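Long-range contacts in Alpha/beta hydrolase fold-3 domain protein (Sulfolobus islandicus, PDB 5LK6), which probably hydrolyses carboxylic ester bonds, as a thermostable esterase or lipase of the alpha/beta hydrolase fold: residues 43-48 against 62-67; 72-77 against 103-108; 143-148 against 168-173. One frame throughout, in Å; residues are numbered along the deposited sequence.

Contact 1 of 3, residues 43-48 against 62-67; sequences VGKVED and VYLPKA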
ATOM      1  N   VAL A  43       3.772 -20.754  12.186  1.00 38.87           N
ATOM      2  CA  VAL A  43       3.900 -19.601  13.103  1.00 39.85           C
ATOM      3  C   VAL A  43       4.313 -20.194  14.459  1.00 40.22           C
ATOM      4  O   VAL A  43       4.832 -21.295  14.484  1.00 38.50           O
ATOM      5  CB  VAL A  43       2.575 -18.768  13.190  1.00 42.82           C
ATOM      6  CG1 VAL A  43       2.421 -17.869  11.957  1.00 42.32           C
ATOM      7  CG2 VAL A  43       1.354 -19.669  13.393  1.00 40.24           C
ATOM      8  N   GLY A  44       4.110 -19.506  15.576  1.00 42.21           N
ATOM      9  CA  GLY A  44       4.303 -20.132  16.883  1.00 40.65           C
ATOM     10  C   GLY A  44       3.191 -21.090  17.302  1.00 43.66           C
ATOM     11  O   GLY A  44       2.689 -21.932  16.520  1.00 39.61           O
ATOM     12  N   LYS A  45       2.820 -20.962  18.572  1.00 47.07           N
ATOM     13  CA  LYS A  45       1.751 -21.752  19.165  1.00 49.00           C
ATOM     14  C   LYS A  45       0.394 -21.189  18.698  1.00 45.26           C
ATOM     15  O   LYS A  45       0.139 -19.977  18.792  1.00 42.55           O
ATOM     16  CB  LYS A  45       1.877 -21.660  20.696  1.00 54.27           C
ATOM     17  CG  LYS A  45       1.056 -22.609  21.592  1.00 60.11           C
ATOM     18  CD  LYS A  45       0.941 -21.981  23.006  1.00 65.94           C
ATOM     19  CE  LYS A  45       0.979 -22.988  24.157  1.00 73.42           C
ATOM     20  NZ  LYS A  45      -0.388 -23.451  24.476  1.00 73.12           N
ATOM     21  N   VAL A  46      -0.462 -22.084  18.216  1.00 41.50           N
ATOM     22  CA  VAL A  46      -1.854 -21.783  17.890  1.00 41.52           C
ATOM     23  C   VAL A  46      -2.764 -22.520  18.900  1.00 43.51           C
ATOM     24  O   VAL A  46      -2.711 -23.740  18.965  1.00 40.14           O
ATOM     25  CB  VAL A  46      -2.164 -22.277  16.468  1.00 42.19           C
ATOM     26  CG1 VAL A  46      -3.603 -21.982  16.116  1.00 46.08           C
ATOM     27  CG2 VAL A  46      -1.222 -21.643  15.429  1.00 42.02           C
ATOM     28  N   GLU A  47      -3.572 -21.816  19.703  1.00 44.56           N
ATOM     29  CA  GLU A  47      -4.595 -22.491  20.562  1.00 41.60           C
ATOM     30  C   GLU A  47      -5.974 -21.933  20.267  1.00 40.73           C
ATOM     31  O   GLU A  47      -6.112 -20.818  19.797  1.00 37.44           O
ATOM     32  CB  GLU A  47      -4.301 -22.421  22.077  1.00 41.75           C
ATOM     33  CG  GLU A  47      -3.827 -21.063  22.568  1.00 47.94           C
ATOM     34  CD  GLU A  47      -3.850 -20.907  24.086  1.00 49.90           C
ATOM     35  OE1 GLU A  47      -4.154 -21.926  24.719  1.00 47.36           O
ATOM     36  OE2 GLU A  47      -3.585 -19.772  24.622  1.00 50.48           O
ATOM     37  N   ASP A  48      -6.990 -22.745  20.511  1.00 39.14           N
ATOM     38  CA  ASP A  48      -8.365 -22.282  20.501  1.00 36.72           C
ATOM     39  C   ASP A  48      -8.761 -21.927  21.915  1.00 35.21           C
ATOM     40  O   ASP A  48      -8.358 -22.583  22.811  1.00 41.23           O
ATOM     41  CB  ASP A  48      -9.273 -23.334  19.909  1.00 35.75           C
ATOM     42  CG  ASP A  48      -9.031 -23.538  18.404  1.00 41.12           C
ATOM     43  OD1 ASP A  48      -8.905 -22.528  17.662  1.00 46.09           O
ATOM     44  OD2 ASP A  48      -9.006 -24.705  17.929  1.00 44.65           O
ATOM     45  N   VAL A  62      -6.089 -18.178  18.742  1.00 32.12           N
ATOM     46  CA  VAL A  62      -4.926 -17.350  19.065  1.00 31.14           C
ATOM     47  C   VAL A  62      -3.701 -17.855  18.322  1.00 29.14           C
ATOM     48  O   VAL A  62      -3.340 -19.020  18.403  1.00 30.55           O
ATOM     49  CB  VAL A  62      -4.660 -17.339  20.553  1.00 30.66           C
ATOM     50  CG1 VAL A  62      -3.678 -16.239  20.901  1.00 30.87           C
ATOM     51  CG2 VAL A  62      -5.976 -17.152  21.316  1.00 31.81           C
ATOM     52  N   TYR A  63      -3.116 -16.971  17.533  1.00 30.86           N
ATOM     53  CA  TYR A  63      -1.875 -17.267  16.816  1.00 32.18           C
ATOM     54  C   TYR A  63      -0.758 -16.420  17.444  1.00 33.64           C
ATOM     55  O   TYR A  63      -0.890 -15.169  17.596  1.00 31.19           O
ATOM     56  CB  TYR A  63      -2.014 -16.889  15.349  1.00 29.91           C
ATOM     57  CG  TYR A  63      -3.176 -17.486  14.620  1.00 26.86           C
ATOM     58  CD1 TYR A  63      -4.466 -16.934  14.714  1.00 28.64           C
ATOM     59  CD2 TYR A  63      -2.993 -18.547  13.786  1.00 26.06           C
ATOM     60  CE1 TYR A  63      -5.537 -17.462  13.984  1.00 27.69           C
ATOM     61  CE2 TYR A  63      -4.044 -19.104  13.086  1.00 29.24           C
ATOM     62  CZ  TYR A  63      -5.316 -18.560  13.172  1.00 28.75           C
ATOM     63  OH  TYR A  63      -6.324 -19.146  12.424  1.00 31.19           O
ATOM     64  N   LEU A  64       0.323 -17.090  17.842  1.00 36.29           N
ATOM     65  CA  LEU A  64       1.530 -16.359  18.276  1.00 36.56           C
ATOM     66  C   LEU A  64       2.517 -16.440  17.144  1.00 33.18           C
ATOM     67  O   LEU A  64       2.501 -17.396  16.369  1.00 33.42           O
ATOM     68  CB  LEU A  64       2.154 -16.940  19.528  1.00 37.41           C
ATOM     69  CG  LEU A  64       1.350 -17.148  20.818  1.00 41.62           C
ATOM     70  CD1 LEU A  64       2.287 -17.884  21.768  1.00 41.70           C
ATOM     71  CD2 LEU A  64       0.801 -15.882  21.492  1.00 42.01           C
ATOM     72  N   PRO A  65       3.365 -15.429  17.016  1.00 32.11           N
ATOM     73  CA  PRO A  65       4.458 -15.530  16.057  1.00 36.00           C
ATOM     74  C   PRO A  65       5.661 -16.299  16.638  1.00 39.94           C
ATOM     75  O   PRO A  65       5.689 -16.662  17.840  1.00 37.27           O
ATOM     76  CB  PRO A  65       4.821 -14.086  15.805  1.00 36.13           C
ATOM     77  CG  PRO A  65       4.490 -13.402  17.108  1.00 35.35           C
ATOM     78  CD  PRO A  65       3.392 -14.172  17.769  1.00 32.79           C
ATOM     79  N   LYS A  66       6.625 -16.562  15.755  1.00 41.79           N
ATOM     80  CA  LYS A  66       7.884 -17.224  16.109  1.00 39.26           C
ATOM     81  C   LYS A  66       8.731 -16.322  16.966  1.00 37.85           C
ATOM     82  O   LYS A  66       9.214 -16.751  17.985  1.00 34.92           O
ATOM     83  CB  LYS A  66       8.622 -17.696  14.863  1.00 40.58           C
ATOM     84  CG  LYS A  66       8.008 -18.994  14.396  1.00 42.38           C
ATOM     85  CD  LYS A  66       8.677 -19.621  13.203  1.00 44.47           C
ATOM     86  CE  LYS A  66       8.446 -21.131  13.263  1.00 51.21           C
ATOM     87  NZ  LYS A  66       8.430 -21.775  11.921  1.00 53.15           N
ATOM     88  N   ALA A  67       8.837 -15.062  16.573  1.00 41.48           N
ATOM     89  CA  ALA A  67       9.355 -13.984  17.427  1.00 46.02           C
ATOM     90  C   ALA A  67       8.965 -14.092  18.922  1.00 47.46           C
ATOM     91  O   ALA A  67       7.884 -14.580  19.277  1.00 48.58           O
ATOM     92  CB  ALA A  67       8.927 -12.611  16.864  1.00 48.92           C
TER

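Contact 2 of 3, residues 72-77 against 103-108; sequences GVLIYL and CVVVSV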
ATOM      1  N   GLY A  72       2.333  -7.023  20.594  1.00 33.82           N
ATOM      2  CA  GLY A  72       1.068  -6.300  20.408  1.00 29.45           C
ATOM      3  C   GLY A  72       0.073  -7.382  20.044  1.00 26.93           C
ATOM      4  O   GLY A  72       0.460  -8.483  19.561  1.00 25.92           O
ATOM      5  N   VAL A  73      -1.204  -7.094  20.291  1.00 27.38           N
ATOM      6  CA  VAL A  73      -2.299  -8.061  19.981  1.00 28.49           C
ATOM      7  C   VAL A  73      -3.280  -7.468  18.979  1.00 25.63           C
ATOM      8  O   VAL A  73      -3.822  -6.376  19.187  1.00 23.62           O
ATOM      9  CB  VAL A  73      -3.086  -8.502  21.226  1.00 29.57           C
ATOM     10  CG1 VAL A  73      -4.105  -9.585  20.859  1.00 32.51           C
ATOM     11  CG2 VAL A  73      -2.149  -9.020  22.278  1.00 29.85           C
ATOM     12  N   LEU A  74      -3.507  -8.199  17.892  1.00 26.14           N
ATOM     13  CA  LEU A  74      -4.474  -7.780  16.858  1.00 25.33           C
ATOM     14  C   LEU A  74      -5.745  -8.628  16.971  1.00 23.87           C
ATOM     15  O   LEU A  74      -5.688  -9.852  16.819  1.00 23.29           O
ATOM     16  CB  LEU A  74      -3.866  -7.948  15.473  1.00 24.36           C
ATOM     17  CG  LEU A  74      -4.770  -7.550  14.285  1.00 23.91           C
ATOM     18  CD1 LEU A  74      -4.947  -6.046  14.274  1.00 24.19           C
ATOM     19  CD2 LEU A  74      -4.189  -8.062  12.973  1.00 23.54           C
ATOM     20  N   ILE A  75      -6.872  -7.980  17.234  1.00 23.13           N
ATOM     21  CA  ILE A  75      -8.160  -8.651  17.109  1.00 25.70           C
ATOM     22  C   ILE A  75      -8.520  -8.688  15.614  1.00 26.03           C
ATOM     23  O   ILE A  75      -8.560  -7.638  14.948  1.00 23.13           O
ATOM     24  CB  ILE A  75      -9.285  -7.888  17.808  1.00 26.92           C
ATOM     25  CG1 ILE A  75      -8.941  -7.624  19.284  1.00 28.42           C
ATOM     26  CG2 ILE A  75     -10.601  -8.664  17.619  1.00 26.91           C
ATOM     27  CD1 ILE A  75      -8.782  -8.885  20.123  1.00 28.50           C
ATOM     28  N   TYR A  76      -8.759  -9.890  15.097  1.00 25.70           N
ATOM     29  CA  TYR A  76      -9.100 -10.049  13.698  1.00 24.81           C
ATOM     30  C   TYR A  76     -10.516 -10.578  13.587  1.00 23.63           C
ATOM     31  O   TYR A  76     -10.774 -11.650  14.086  1.00 23.59           O
ATOM     32  CB  TYR A  76      -8.120 -10.935  12.920  1.00 23.45           C
ATOM     33  CG  TYR A  76      -8.329 -10.726  11.434  1.00 25.16           C
ATOM     34  CD1 TYR A  76      -7.736  -9.665  10.770  1.00 24.51           C
ATOM     35  CD2 TYR A  76      -9.243 -11.502  10.727  1.00 27.24           C
ATOM     36  CE1 TYR A  76      -7.970  -9.445   9.426  1.00 26.76           C
ATOM     37  CE2 TYR A  76      -9.488 -11.271   9.385  1.00 27.89           C
ATOM     38  CZ  TYR A  76      -8.854 -10.246   8.732  1.00 27.67           C
ATOM     39  OH  TYR A  76      -9.123 -10.026   7.387  1.00 28.50           O
ATOM     40  N   LEU A  77     -11.385  -9.806  12.924  1.00 22.17           N
ATOM     41  CA  LEU A  77     -12.784 -10.161  12.652  1.00 23.50           C
ATOM     42  C   LEU A  77     -12.986 -10.507  11.177  1.00 24.25           C
ATOM     43  O   LEU A  77     -12.796  -9.628  10.316  1.00 24.46           O
ATOM     44  CB  LEU A  77     -13.661  -8.969  13.008  1.00 24.18           C
ATOM     45  CG  LEU A  77     -13.349  -8.385  14.396  1.00 25.45           C
ATOM     46  CD1 LEU A  77     -14.092  -7.064  14.620  1.00 26.81           C
ATOM     47  CD2 LEU A  77     -13.647  -9.397  15.507  1.00 24.28           C
ATOM     48  N   CYS A 103       3.034 -10.280  15.698  1.00 30.36           N
ATOM     49  CA  CYS A 103       2.127  -9.919  16.752  1.00 31.70           C
ATOM     50  C   CYS A 103       1.170 -11.080  17.005  1.00 29.53           C
ATOM     51  O   CYS A 103       1.123 -12.067  16.235  1.00 25.89           O
ATOM     52  CB  CYS A 103       1.429  -8.578  16.427  1.00 32.10           C
ATOM     53  SG  CYS A 103       0.092  -8.678  15.225  1.00 35.92           S
ATOM     54  N   VAL A 104       0.440 -10.980  18.114  1.00 28.68           N
ATOM     55  CA  VAL A 104      -0.515 -12.011  18.440  1.00 28.43           C
ATOM     56  C   VAL A 104      -1.774 -11.680  17.675  1.00 27.25           C
ATOM     57  O   VAL A 104      -2.279 -10.554  17.764  1.00 28.58           O
ATOM     58  CB  VAL A 104      -0.842 -12.037  19.935  1.00 27.86           C
ATOM     59  CG1 VAL A 104      -1.971 -13.053  20.223  1.00 27.46           C
ATOM     60  CG2 VAL A 104       0.395 -12.359  20.723  1.00 25.77           C
ATOM     61  N   VAL A 105      -2.270 -12.644  16.917  1.00 26.98           N
ATOM     62  CA  VAL A 105      -3.581 -12.496  16.268  1.00 27.96           C
ATOM     63  C   VAL A 105      -4.634 -13.347  17.009  1.00 27.22           C
ATOM     64  O   VAL A 105      -4.421 -14.542  17.235  1.00 26.82           O
ATOM     65  CB  VAL A 105      -3.520 -12.859  14.763  1.00 27.88           C
ATOM     66  CG1 VAL A 105      -4.912 -12.776  14.133  1.00 27.14           C
ATOM     67  CG2 VAL A 105      -2.572 -11.886  14.048  1.00 29.51           C
ATOM     68  N   VAL A 106      -5.737 -12.706  17.382  1.00 25.27           N
ATOM     69  CA  VAL A 106      -6.913 -13.355  17.937  1.00 25.96           C
ATOM     70  C   VAL A 106      -8.085 -13.230  16.909  1.00 25.05           C
ATOM     71  O   VAL A 106      -8.764 -12.201  16.832  1.00 25.06           O
ATOM     72  CB  VAL A 106      -7.275 -12.674  19.272  1.00 26.05           C
ATOM     73  CG1 VAL A 106      -8.462 -13.343  19.970  1.00 26.55           C
ATOM     74  CG2 VAL A 106      -6.094 -12.700  20.177  1.00 27.23           C
ATOM     75  N   SER A 107      -8.281 -14.284  16.125  1.00 24.14           N
ATOM     76  CA  SER A 107      -9.368 -14.443  15.159  1.00 23.73           C
ATOM     77  C   SER A 107     -10.674 -14.833  15.897  1.00 23.77           C
ATOM     78  O   SER A 107     -10.771 -15.920  16.476  1.00 21.78           O
ATOM     79  CB  SER A 107      -8.946 -15.527  14.173  1.00 24.40           C
ATOM     80  OG  SER A 107      -9.902 -15.723  13.182  1.00 28.43           O
ATOM     81  N   VAL A 108     -11.655 -13.929  15.925  1.00 23.58           N
ATOM     82  CA  VAL A 108     -12.907 -14.130  16.675  1.00 22.85           C
ATOM     83  C   VAL A 108     -13.986 -14.840  15.820  1.00 25.11           C
ATOM     84  O   VAL A 108     -14.278 -14.360  14.746  1.00 27.39           O
ATOM     85  CB  VAL A 108     -13.417 -12.784  17.173  1.00 22.78           C
ATOM     86  CG1 VAL A 108     -14.686 -12.949  17.975  1.00 22.86           C
ATOM     87  CG2 VAL A 108     -12.355 -12.083  18.052  1.00 22.85           C
TER
HETATM   88  O   HOH W   1     -12.448 -13.960  12.660  1.00 23.08           O

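Contact 3 of 3, residues 143-148 against 168-173; sequences MGVAIA and LNLKYQ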
ATOM      1  N   MET A 143       2.362  -4.423  24.532  1.00 41.17           N
ATOM      2  CA  MET A 143       2.387  -3.305  23.538  1.00 40.76           C
ATOM      3  C   MET A 143       0.983  -2.869  23.087  1.00 37.67           C
ATOM      4  O   MET A 143       0.856  -1.914  22.335  1.00 40.31           O
ATOM      5  CB  MET A 143       3.246  -3.612  22.302  1.00 42.20           C
ATOM      6  CG  MET A 143       4.517  -4.440  22.509  1.00 44.09           C
ATOM      7  SD  MET A 143       5.787  -3.815  23.615  1.00 49.86           S
ATOM      8  CE  MET A 143       5.735  -2.012  23.419  1.00 44.30           C
ATOM      9  N   GLY A 144      -0.053  -3.587  23.513  1.00 36.33           N
ATOM     10  CA  GLY A 144      -1.423  -3.111  23.386  1.00 37.43           C
ATOM     11  C   GLY A 144      -2.225  -3.834  22.322  1.00 34.93           C
ATOM     12  O   GLY A 144      -1.816  -4.871  21.791  1.00 36.48           O
ATOM     13  N   VAL A 145      -3.388  -3.295  22.014  1.00 32.13           N
ATOM     14  CA  VAL A 145      -4.286  -4.007  21.129  1.00 31.07           C
ATOM     15  C   VAL A 145      -4.778  -3.127  19.995  1.00 27.87           C
ATOM     16  O   VAL A 145      -5.097  -1.930  20.198  1.00 28.68           O
ATOM     17  CB  VAL A 145      -5.355  -4.870  21.905  1.00 34.38           C
ATOM     18  CG1 VAL A 145      -5.573  -4.392  23.309  1.00 35.57           C
ATOM     19  CG2 VAL A 145      -6.675  -5.069  21.167  1.00 35.86           C
ATOM     20  N   ALA A 146      -4.722  -3.704  18.790  1.00 23.06           N
ATOM     21  CA  ALA A 146      -5.296  -3.118  17.602  1.00 23.66           C
ATOM     22  C   ALA A 146      -6.411  -4.055  17.150  1.00 23.13           C
ATOM     23  O   ALA A 146      -6.491  -5.204  17.616  1.00 23.55           O
ATOM     24  CB  ALA A 146      -4.228  -2.997  16.512  1.00 23.43           C
ATOM     25  N   ILE A 147      -7.214  -3.580  16.200  1.00 22.21           N
ATOM     26  CA  ILE A 147      -8.346  -4.320  15.657  1.00 23.12           C
ATOM     27  C   ILE A 147      -8.334  -4.313  14.107  1.00 23.54           C
ATOM     28  O   ILE A 147      -7.965  -3.339  13.530  1.00 24.79           O
ATOM     29  CB  ILE A 147      -9.668  -3.756  16.251  1.00 23.47           C
ATOM     30  CG1 ILE A 147     -10.839  -4.692  15.932  1.00 25.68           C
ATOM     31  CG2 ILE A 147      -9.929  -2.335  15.807  1.00 22.72           C
ATOM     32  CD1 ILE A 147     -12.105  -4.399  16.724  1.00 25.75           C
ATOM     33  N   ALA A 148      -8.743  -5.401  13.455  1.00 22.46           N
ATOM     34  CA  ALA A 148      -8.764  -5.503  12.006  1.00 21.01           C
ATOM     35  C   ALA A 148      -9.896  -6.371  11.477  1.00 21.64           C
ATOM     36  O   ALA A 148     -10.297  -7.358  12.106  1.00 21.65           O
ATOM     37  CB  ALA A 148      -7.467  -6.089  11.500  1.00 20.10           C
ATOM     38  N   LEU A 168     -11.674   2.040  25.887  1.00 51.30           N
ATOM     39  CA  LEU A 168     -10.540   1.212  25.501  1.00 48.67           C
ATOM     40  C   LEU A 168      -9.595   2.090  24.694  1.00 51.91           C
ATOM     41  O   LEU A 168     -10.059   2.780  23.797  1.00 54.25           O
ATOM     42  CB  LEU A 168     -11.053   0.105  24.579  1.00 46.81           C
ATOM     43  CG  LEU A 168     -11.313  -1.291  25.095  1.00 48.75           C
ATOM     44  CD1 LEU A 168     -12.044  -1.278  26.417  1.00 51.73           C
ATOM     45  CD2 LEU A 168     -12.097  -2.104  24.087  1.00 47.23           C
ATOM     46  N   ASN A 169      -8.287   2.027  24.947  1.00 52.18           N
ATOM     47  CA  ASN A 169      -7.311   2.683  24.056  1.00 52.53           C
ATOM     48  C   ASN A 169      -6.774   1.676  23.091  1.00 43.69           C
ATOM     49  O   ASN A 169      -5.790   1.017  23.359  1.00 45.18           O
ATOM     50  CB  ASN A 169      -6.194   3.382  24.830  1.00 59.37           C
ATOM     51  CG  ASN A 169      -6.758   4.336  25.875  1.00 73.03           C
ATOM     52  OD1 ASN A 169      -6.242   4.410  26.985  1.00 82.21           O
ATOM     53  ND2 ASN A 169      -7.869   5.032  25.542  1.00 73.53           N
ATOM     54  N   LEU A 170      -7.454   1.565  21.960  1.00 37.80           N
ATOM     55  CA  LEU A 170      -6.986   0.735  20.850  1.00 34.77           C
ATOM     56  C   LEU A 170      -5.803   1.438  20.146  1.00 31.23           C
ATOM     57  O   LEU A 170      -5.809   2.654  19.960  1.00 23.66           O
ATOM     58  CB  LEU A 170      -8.153   0.433  19.881  1.00 34.35           C
ATOM     59  CG  LEU A 170      -9.277  -0.340  20.577  1.00 35.78           C
ATOM     60  CD1 LEU A 170     -10.527  -0.453  19.719  1.00 33.37           C
ATOM     61  CD2 LEU A 170      -8.758  -1.711  21.040  1.00 37.68           C
ATOM     62  N   LYS A 171      -4.772   0.690  19.780  1.00 30.74           N
ATOM     63  CA  LYS A 171      -3.630   1.351  19.141  1.00 35.98           C
ATOM     64  C   LYS A 171      -3.981   1.788  17.712  1.00 33.74           C
ATOM     65  O   LYS A 171      -3.470   2.825  17.246  1.00 29.13           O
ATOM     66  CB  LYS A 171      -2.357   0.481  19.119  1.00 40.81           C
ATOM     67  CG  LYS A 171      -1.751   0.106  20.464  1.00 47.09           C
ATOM     68  CD  LYS A 171      -1.616   1.280  21.422  1.00 54.33           C
ATOM     69  CE  LYS A 171      -0.508   1.046  22.452  1.00 61.13           C
ATOM     70  NZ  LYS A 171      -0.240   2.309  23.182  1.00 62.29           N
ATOM     71  N   TYR A 172      -4.868   1.029  17.048  1.00 30.45           N
ATOM     72  CA  TYR A 172      -4.964   1.089  15.596  1.00 30.27           C
ATOM     73  C   TYR A 172      -6.155   0.259  15.112  1.00 27.87           C
ATOM     74  O   TYR A 172      -6.524  -0.743  15.725  1.00 30.43           O
ATOM     75  CB  TYR A 172      -3.640   0.548  14.982  1.00 30.23           C
ATOM     76  CG  TYR A 172      -3.195   1.144  13.686  1.00 30.61           C
ATOM     77  CD1 TYR A 172      -2.415   2.325  13.635  1.00 33.43           C
ATOM     78  CD2 TYR A 172      -3.486   0.520  12.510  1.00 32.33           C
ATOM     79  CE1 TYR A 172      -1.984   2.866  12.422  1.00 32.97           C
ATOM     80  CE2 TYR A 172      -3.072   1.056  11.294  1.00 35.35           C
ATOM     81  CZ  TYR A 172      -2.341   2.232  11.247  1.00 34.96           C
ATOM     82  OH  TYR A 172      -1.975   2.692   9.996  1.00 36.73           O
ATOM     83  N   GLN A 173      -6.744   0.695  14.014  1.00 24.39           N
ATOM     84  CA  GLN A 173      -7.774  -0.059  13.331  1.00 22.97           C
ATOM     85  C   GLN A 173      -7.392  -0.236  11.869  1.00 20.87           C
ATOM     86  O   GLN A 173      -7.002   0.707  11.202  1.00 19.91           O
ATOM     87  CB  GLN A 173      -9.158   0.630  13.419  1.00 22.73           C
ATOM     88  CG  GLN A 173      -9.180   2.053  12.904  1.00 22.03           C
ATOM     89  CD  GLN A 173     -10.519   2.745  13.044  1.00 21.04           C
ATOM     90  OE1 GLN A 173     -11.551   2.162  12.806  1.00 21.37           O
ATOM     91  NE2 GLN A 173     -10.487   4.013  13.410  1.00 20.96           N
TER
HETATM   92  O   HOH W   2      -4.166  -1.041  23.447  1.00 36.84           O

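Contact 1 of 3, residues 43-48 against 62-67
Glu47 and Val62 form the hydrogen-bonded antiparallel pair between residues 43-48 and 62-67, which run in roughly opposite directions: Val62 N gives its hydrogen to Glu47 O at 2.8 Å, and Glu47 N answers to Val62 O at 3.1 Å. Two more backbone hydrogen bonds bring the count to four. Next along, Leu64 N reaches Lys45 O at 3.0 Å. Leu64 O then accepts from Gly44 N at 2.8 Å, a bent bond (137° at the hydrogen) whose donor stands above the carbonyl plane. Beyond the strands the pairing slips by one residue, as Gly44 lies nearest Lys66. Gly44 has no side chain to hold the two backbones apart here. A weaker CA-H...O contact adds Val46 CA to Val62 O at 3.2 Å, giving that carbonyl a second partner besides Glu47 N.

Side-chain packing is light. Val46 and Tyr63, the non-hydrogen-bonded pair, run alongside each other on one face of the sheet; Val46 CG2, anti to its own carbonyl carbon, lies 3.9 Å from Tyr63 CD2. Leu64 brings CD1 to Lys45 CB at 3.9 Å. The other contacts are to carbonyl oxygens: Leu64 CB and CG lie against Lys45 O, Val43 CB rests on Leu64 O, and the extended chain of Lys66 passes Val43 O.

Three polar ends have partners beyond the two segments. Tyr63 OH is hydrogen-bonded to Asp91, its side chain touching Cys94 and Thr98 of helix 91-101, while Lys66 forms a salt bridge with Glu42 and Asp48 one with Arg61. The whole is the open end of a beta hairpin, strands 46-52 and 57-63, of the kind that begins the central sheet of an alpha/beta hydrolase.

Contact 2 of 3, residues 72-77 against 103-108
Val73 and Val104 stand next to each other on one face of the sheet, with Val73 CG2 4.0 Å from Val104 CB. The other branch, CG1, stands anti to the backbone N of Val73 (chi1 -175°) and slants across to Val106 CG2 at 3.8 Å. Two residues on, Ile75 repeats the pattern: CD1 lies beside Val106 CB while CG2 meets Val108 CG2 at 3.9 Å. Leu77 CD2 closes the row against Val108 CB at 3.8 Å. Val73, Ile75 and Leu77 pack on helix 120-133. The strands are the parallel pair of a beta-alpha-beta crossover, joined through helix 91-101, at the buried middle of the alpha/beta hydrolase sheet; five backbone hydrogen bonds, among them Leu74 N to Val104 O at 2.7 Å, hold the register. On the other face Tyr76 CB touches Val105 CG1 at 3.9 Å, and the Tyr76 hydroxyl is hydrogen-bonded to Asp150. Leu74 CB packs against Cys103 SG at 4.0 Å, a sulfur tied by disulfide to Cys101. Beside the last pair, a water donates to Tyr76 O and Val108 O and accepts from Ser107 OG at 3.1 Å.

Contact 3 of 3, residues 143-148 against 168-173
Lys171 N donates to Val145 O at 2.7 Å in a nearly straight bond (169° at the hydrogen), and Ile147 N donates to Tyr172 O at 3.0 Å. These two hydrogen bonds set residues 168-173 against the strand, yet Ile147 with Gln173 makes the only parallel bridge. Val145 O also takes a CA-H...O contact from Leu170 CA, and Ile147 O takes one from Gln173 CA at 3.3 Å.

A water extends the polar link where the two segments diverge: it accepts from Val145 N at 2.8 Å and donates to Asn169 O. Residues 168-173 lead into strand 173-176, the return of a beta-alpha-beta unit whose first strand, 144-150, leads into a GxSxG sequence and helix 152-163, consistent with the nucleophile elbow of alpha/beta hydrolases.

Apolar packing falls on both faces. The Val145 and Leu170 side chains lie aslant, Val145 CG2 4.0 Å from Leu170 CD2; Ile147 CG2, set between its own backbone N and carbonyl carbon, touches Gln173 CB at 3.9 Å. Val145 and Ile147 also rest on helix 120-133. Across the sheet Ala146 CB meets Tyr172 CB at 3.9 Å, with both side chains covered by helix 285-302. At the exposed end the aliphatic chain of Lys171 runs past Met143 O, with Lys171 CE 3.3 Å from it. Gln173 turns its amide away to a hydrogen bond from NE2 to Pro234 O.

Overall arrangement
All three contacts belong to one sheet, and contact 2 sits between the others. Its strand 104-108 borders strand 57-63 of contact 1, with Tyr63 N probably hydrogen-bonded to Val105 O; its strand 72-77 borders strand 144-150 of contact 3, where Ile75 O and Ala148 N probably pair. Contacts 1 and 3 do not touch, their centres about 19 Å apart. Chemistry follows position. Contact 1, an antiparallel hairpin at the sheet's edge, is partly buried and carries charged side chains. Contact 2 is wholly buried and mainly aliphatic on a regular parallel ladder. Contact 3, largely buried, is less regular, with a water and an exposed lysine where its loop approaches the sheet.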